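Local atomic coordinates of hypothetical protein PH1320 (Pyrococcus horikoshii, PDB entry 2E87), a protein that binds GDP in the crystal and is probably a GTP-binding protein of the Obg type, related to the nucleolar protein NOG1, its cellular role unknown. Residues A[75-80]-A[244-249]; A[167-172]-A[217-222]. All blocks are in the same frame, centred on the assembly; numbering follows the deposited sequence.

Interaction 1 (A[75-80]-A[244-249]); sequences PKFYQE and RYLGNL. With SO4 (sulfate ion), chain D.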
# COMPACT_ATOMS: atom_id res chain seq x y z
N PRO A 75 -4.58 5.54 2.27
CA PRO A 75 -3.86 6.69 2.84
C PRO A 75 -2.75 7.04 1.82
O PRO A 75 -2.24 6.15 1.13
CB PRO A 75 -3.30 6.11 4.14
CG PRO A 75 -4.36 5.14 4.55
CD PRO A 75 -4.70 4.45 3.25
N LYS A 76 -2.40 8.31 1.71
CA LYS A 76 -1.38 8.78 0.77
C LYS A 76 -0.10 7.97 0.80
O LYS A 76 0.51 7.74 -0.24
CB LYS A 76 -1.04 10.25 1.02
CG LYS A 76 -2.16 11.19 0.64
CD LYS A 76 -1.72 12.65 0.65
CE LYS A 76 -2.85 13.58 0.22
NZ LYS A 76 -2.37 14.98 -0.01
N PHE A 77 0.31 7.54 1.99
CA PHE A 77 1.52 6.76 2.14
C PHE A 77 1.44 5.47 1.32
O PHE A 77 2.38 5.14 0.60
CB PHE A 77 1.75 6.44 3.62
CG PHE A 77 2.86 5.46 3.88
CD1 PHE A 77 4.19 5.82 3.67
CD2 PHE A 77 2.57 4.17 4.31
CE1 PHE A 77 5.22 4.91 3.89
CE2 PHE A 77 3.60 3.24 4.53
CZ PHE A 77 4.93 3.62 4.32
N TYR A 78 0.32 4.75 1.42
CA TYR A 78 0.16 3.52 0.65
C TYR A 78 -0.02 3.82 -0.84
O TYR A 78 0.42 3.05 -1.69
CB TYR A 78 -1.01 2.69 1.18
CG TYR A 78 -0.66 1.83 2.37
CD1 TYR A 78 0.57 1.19 2.44
CD2 TYR A 78 -1.57 1.62 3.41
CE1 TYR A 78 0.90 0.38 3.50
CE2 TYR A 78 -1.23 0.80 4.49
CZ TYR A 78 0.01 0.18 4.52
OH TYR A 78 0.37 -0.64 5.56
N GLN A 79 -0.66 4.94 -1.16
CA GLN A 79 -0.82 5.28 -2.57
C GLN A 79 0.57 5.44 -3.16
O GLN A 79 0.86 5.01 -4.27
CB GLN A 79 -1.60 6.58 -2.71
CG GLN A 79 -3.09 6.40 -2.56
CD GLN A 79 -3.85 7.70 -2.63
OE1 GLN A 79 -3.58 8.55 -3.48
NE2 GLN A 79 -4.80 7.87 -1.73
N GLU A 80 1.45 6.05 -2.38
CA GLU A 80 2.81 6.26 -2.85
C GLU A 80 3.57 4.92 -2.99
O GLU A 80 4.19 4.66 -4.02
CB GLU A 80 3.52 7.21 -1.88
CG GLU A 80 4.57 8.06 -2.51
CD GLU A 80 4.07 8.81 -3.72
OE1 GLU A 80 2.95 9.35 -3.70
OE2 GLU A 80 4.83 8.88 -4.70
N ARG A 244 7.06 11.14 3.99
CA ARG A 244 6.44 12.44 4.24
C ARG A 244 4.98 12.24 4.65
O ARG A 244 4.43 13.05 5.41
CB ARG A 244 6.42 13.32 2.98
CG ARG A 244 7.76 13.69 2.39
CD ARG A 244 7.57 14.59 1.16
NE ARG A 244 8.83 14.89 0.47
CZ ARG A 244 8.93 15.63 -0.62
NH1 ARG A 244 7.85 16.16 -1.18
NH2 ARG A 244 10.12 15.84 -1.18
N TYR A 245 4.37 11.19 4.12
CA TYR A 245 2.97 10.90 4.41
C TYR A 245 2.72 10.02 5.63
O TYR A 245 1.57 9.82 6.03
CB TYR A 245 2.33 10.27 3.17
CG TYR A 245 2.47 11.15 1.96
CD1 TYR A 245 3.02 10.65 0.78
CD2 TYR A 245 2.05 12.47 1.98
CE1 TYR A 245 3.14 11.46 -0.34
CE2 TYR A 245 2.16 13.29 0.87
CZ TYR A 245 2.71 12.77 -0.29
OH TYR A 245 2.81 13.58 -1.40
N LEU A 246 3.79 9.49 6.21
CA LEU A 246 3.70 8.64 7.40
C LEU A 246 4.18 9.40 8.64
O LEU A 246 3.47 9.49 9.65
CB LEU A 246 4.57 7.41 7.20
CG LEU A 246 4.67 6.42 8.36
CD1 LEU A 246 3.31 5.82 8.69
CD2 LEU A 246 5.63 5.34 7.93
N GLY A 247 5.39 9.96 8.56
CA GLY A 247 5.97 10.69 9.67
C GLY A 247 5.32 12.00 10.06
O GLY A 247 4.90 12.77 9.21
N ASN A 248 5.25 12.26 11.36
CA ASN A 248 4.65 13.50 11.87
C ASN A 248 5.73 14.27 12.61
O ASN A 248 5.53 15.42 13.01
CB ASN A 248 3.50 13.16 12.82
CG ASN A 248 2.46 12.29 12.16
OD1 ASN A 248 1.73 12.75 11.29
ND2 ASN A 248 2.39 11.03 12.56
N LEU A 249 6.88 13.62 12.79
CA LEU A 249 8.03 14.20 13.47
C LEU A 249 9.28 13.43 13.07
O LEU A 249 9.29 12.20 13.03
CB LEU A 249 7.88 14.15 14.99
CG LEU A 249 9.16 14.54 15.73
CD1 LEU A 249 9.48 16.01 15.47
CD2 LEU A 249 8.99 14.31 17.21
S SO4 D . -3.81 10.37 4.57
O1 SO4 D . -3.34 9.59 5.82
O2 SO4 D . -3.00 10.07 3.34
O3 SO4 D . -5.27 10.00 4.32
O4 SO4 D . -3.65 11.88 4.80
O HOH W 1 -1.07 8.91 4.53
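Tyr245 and Phe77 leave their backbones where the two segments come closest, their CA atoms 4.9 Å apart, and each ring is covered on one face by the partner segment. Tyr245 has CG anti to its own carbonyl carbon (chi1 -56°), which brings the ring alongside the first turn of helix 76-86. Lys76 CB stands over a face of this ring in a CH-pi contact, 4.0 Å from the centroid of the Tyr245 ring and 22° off its normal. From there the lysine chain runs on extended, crossing the tyrosine obliquely, with CD near CE2 and the ammonium end leading away. Glu80, bent at its second torsion, brings OE1 to 4.0 Å from Tyr245 CE1, the carboxylate oblique to the ring; OE2 is hydrogen-bonded to Gln238. The contact joins the N-terminal helical domain of the NOG1 family to the Obg-type G domain, in the loop between helix 234-241 and strand 249-254. On the buried side Phe77, CG anti to the backbone N (chi1 171°), lies beside Leu246 with both side chains pointing the same way. Leu246 CB sits over the Phe77 ring, 4.3 Å from its centroid, while CD2 covers the same face, also offset from the ring centre. Leu246 also packs on Thr169 and Ile219 of the G-domain sheet, so the phenylalanine is seated against a residue that itself rests on the core. No direct hydrogen bond crosses between the segments; one water accepts from Phe77 N and donates to Tyr245 O, 3.2 Å from each. That water also donates to sulfate O2, which takes a very short bond of 2.5 Å from Lys76 N. Pro75 is the N-cap residue, and the helix dipole would be expected to attract the anion, probably from the crystallisation liquor.

Interaction 2 (A[167-172]-A[217-222]); sequences IPTVVI and QIIDTP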
# COMPACT_ATOMS: atom_id res chain seq x y z
N ILE A 167 -2.13 6.79 14.03
CA ILE A 167 -1.44 7.42 15.15
C ILE A 167 -0.16 8.19 14.79
O ILE A 167 0.53 7.87 13.81
CB ILE A 167 -1.11 6.38 16.23
CG1 ILE A 167 -0.02 5.43 15.74
CG2 ILE A 167 -2.38 5.59 16.56
CD1 ILE A 167 0.54 4.56 16.84
N PRO A 168 0.17 9.21 15.59
CA PRO A 168 1.38 10.01 15.31
C PRO A 168 2.61 9.11 15.19
O PRO A 168 2.80 8.19 15.99
CB PRO A 168 1.47 10.95 16.51
CG PRO A 168 0.05 10.95 17.10
CD PRO A 168 -0.36 9.51 16.93
N THR A 169 3.43 9.36 14.19
CA THR A 169 4.64 8.56 14.01
C THR A 169 5.90 9.40 14.05
O THR A 169 5.94 10.51 13.51
CB THR A 169 4.63 7.77 12.66
OG1 THR A 169 3.58 6.81 12.67
CG2 THR A 169 5.95 7.02 12.46
N VAL A 170 6.92 8.87 14.72
CA VAL A 170 8.22 9.51 14.80
C VAL A 170 9.13 8.72 13.86
O VAL A 170 9.18 7.48 13.91
CB VAL A 170 8.82 9.45 16.22
CG1 VAL A 170 10.22 10.07 16.19
CG2 VAL A 170 7.94 10.21 17.20
N VAL A 171 9.84 9.44 13.00
CA VAL A 171 10.77 8.85 12.04
C VAL A 171 12.20 9.22 12.45
O VAL A 171 12.55 10.39 12.48
CB VAL A 171 10.48 9.37 10.60
CG1 VAL A 171 11.45 8.80 9.62
CG2 VAL A 171 9.05 9.01 10.19
N ILE A 172 13.01 8.20 12.76
CA ILE A 172 14.39 8.39 13.18
C ILE A 172 15.37 8.28 12.00
O ILE A 172 15.44 7.24 11.33
CB ILE A 172 14.77 7.37 14.29
CG1 ILE A 172 13.83 7.51 15.47
CG2 ILE A 172 16.22 7.59 14.75
CD1 ILE A 172 13.96 6.39 16.51
N GLN A 217 3.87 5.94 17.44
CA GLN A 217 4.63 4.99 16.65
C GLN A 217 6.06 5.50 16.39
O GLN A 217 6.27 6.67 16.10
CB GLN A 217 3.90 4.74 15.33
CG GLN A 217 4.47 3.57 14.54
CD GLN A 217 3.69 3.28 13.28
OE1 GLN A 217 3.54 4.14 12.41
NE2 GLN A 217 3.18 2.06 13.18
N ILE A 218 7.04 4.61 16.50
CA ILE A 218 8.44 4.96 16.26
C ILE A 218 9.05 4.04 15.20
O ILE A 218 8.93 2.82 15.31
CB ILE A 218 9.32 4.79 17.54
CG1 ILE A 218 8.59 5.31 18.80
CG2 ILE A 218 10.63 5.53 17.36
CD1 ILE A 218 8.29 6.79 18.79
N ILE A 219 9.67 4.61 14.18
CA ILE A 219 10.33 3.81 13.15
C ILE A 219 11.71 4.37 12.85
O ILE A 219 11.94 5.57 13.02
CB ILE A 219 9.56 3.78 11.80
CG1 ILE A 219 9.57 5.16 11.16
CG2 ILE A 219 8.13 3.32 12.01
CD1 ILE A 219 8.98 5.18 9.76
N ASP A 220 12.63 3.52 12.44
CA ASP A 220 13.95 4.01 12.05
C ASP A 220 14.05 3.86 10.53
O ASP A 220 13.20 3.20 9.91
CB ASP A 220 15.10 3.29 12.77
CG ASP A 220 15.09 1.79 12.57
OD1 ASP A 220 14.18 1.25 11.91
OD2 ASP A 220 16.03 1.16 13.10
N THR A 221 15.06 4.45 9.93
CA THR A 221 15.14 4.43 8.48
C THR A 221 16.39 3.86 7.84
O THR A 221 16.89 4.41 6.85
CB THR A 221 14.91 5.84 7.97
OG1 THR A 221 15.89 6.72 8.55
CG2 THR A 221 13.52 6.32 8.36
N PRO A 222 16.90 2.73 8.35
CA PRO A 222 18.11 2.20 7.71
C PRO A 222 17.86 1.96 6.22
O PRO A 222 16.81 1.45 5.83
CB PRO A 222 18.37 0.90 8.48
CG PRO A 222 16.95 0.42 8.76
CD PRO A 222 16.23 1.71 9.18
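Four nearly straight backbone hydrogen bonds tie strands 169-172 and 217-220 together in parallel: Gln217 N to Pro168 O, Val170 N to Gln217 O (2.7 Å), Ile219 N to Val170 O and Ile172 N to Ile219 O. Beyond the last pair the chain of Thr221 turns in, and its OG1, between backbone N and carbonyl carbon (chi1 58°), donates to Ile172 O at 2.9 Å from above the carbonyl plane; Thr221 N adds a weak bond to the same oxygen. On one face Ile218 reaches both ways, CD1 against Val170 CB (3.7 Å) and CG2 against Ile172 CD1 (3.5 Å). On the other, Val171 CG2 meets Ile219 CD1 and its CG1 touches Thr221 CG2 at 3.5 Å. Helix 180-187 covers Ile172 and Ile218 through Leu184, and helix 323-350 covers Val170. These are central strands of a P-loop GTPase sheet. Asp220, in a DTPG sequence matching the G3 motif of this family, is hydrogen-bonded to Asn205 and touches Ser181, a GDP-binding residue. Backbone bonds thus fix the strand register and apolar side chains pack both faces, while the carboxylate of Asp220 lies at the nucleotide end, its charge probably steadied by the amide of Asn205.

Overall arrangement
Interaction 2 lies in the buried core of the G domain, whereas interaction 1 is only partly buried and joins that domain to the N-terminal helical one. Interaction 2 is a regular series of backbone bonds between parallel strands; interaction 1 relies on ring faces, aliphatic carbons and a bridging water. Strand 169-173 connects them directly: Asn248 N probably bonds to Thr169 O and Leu249 O to Val171 N, so the end of segment 244-249 begins the next strand of the sheet, on the side of 169-173 opposite 214-220. Their centres are 11 Å apart, and in sequence interaction 2 is nested within interaction 1.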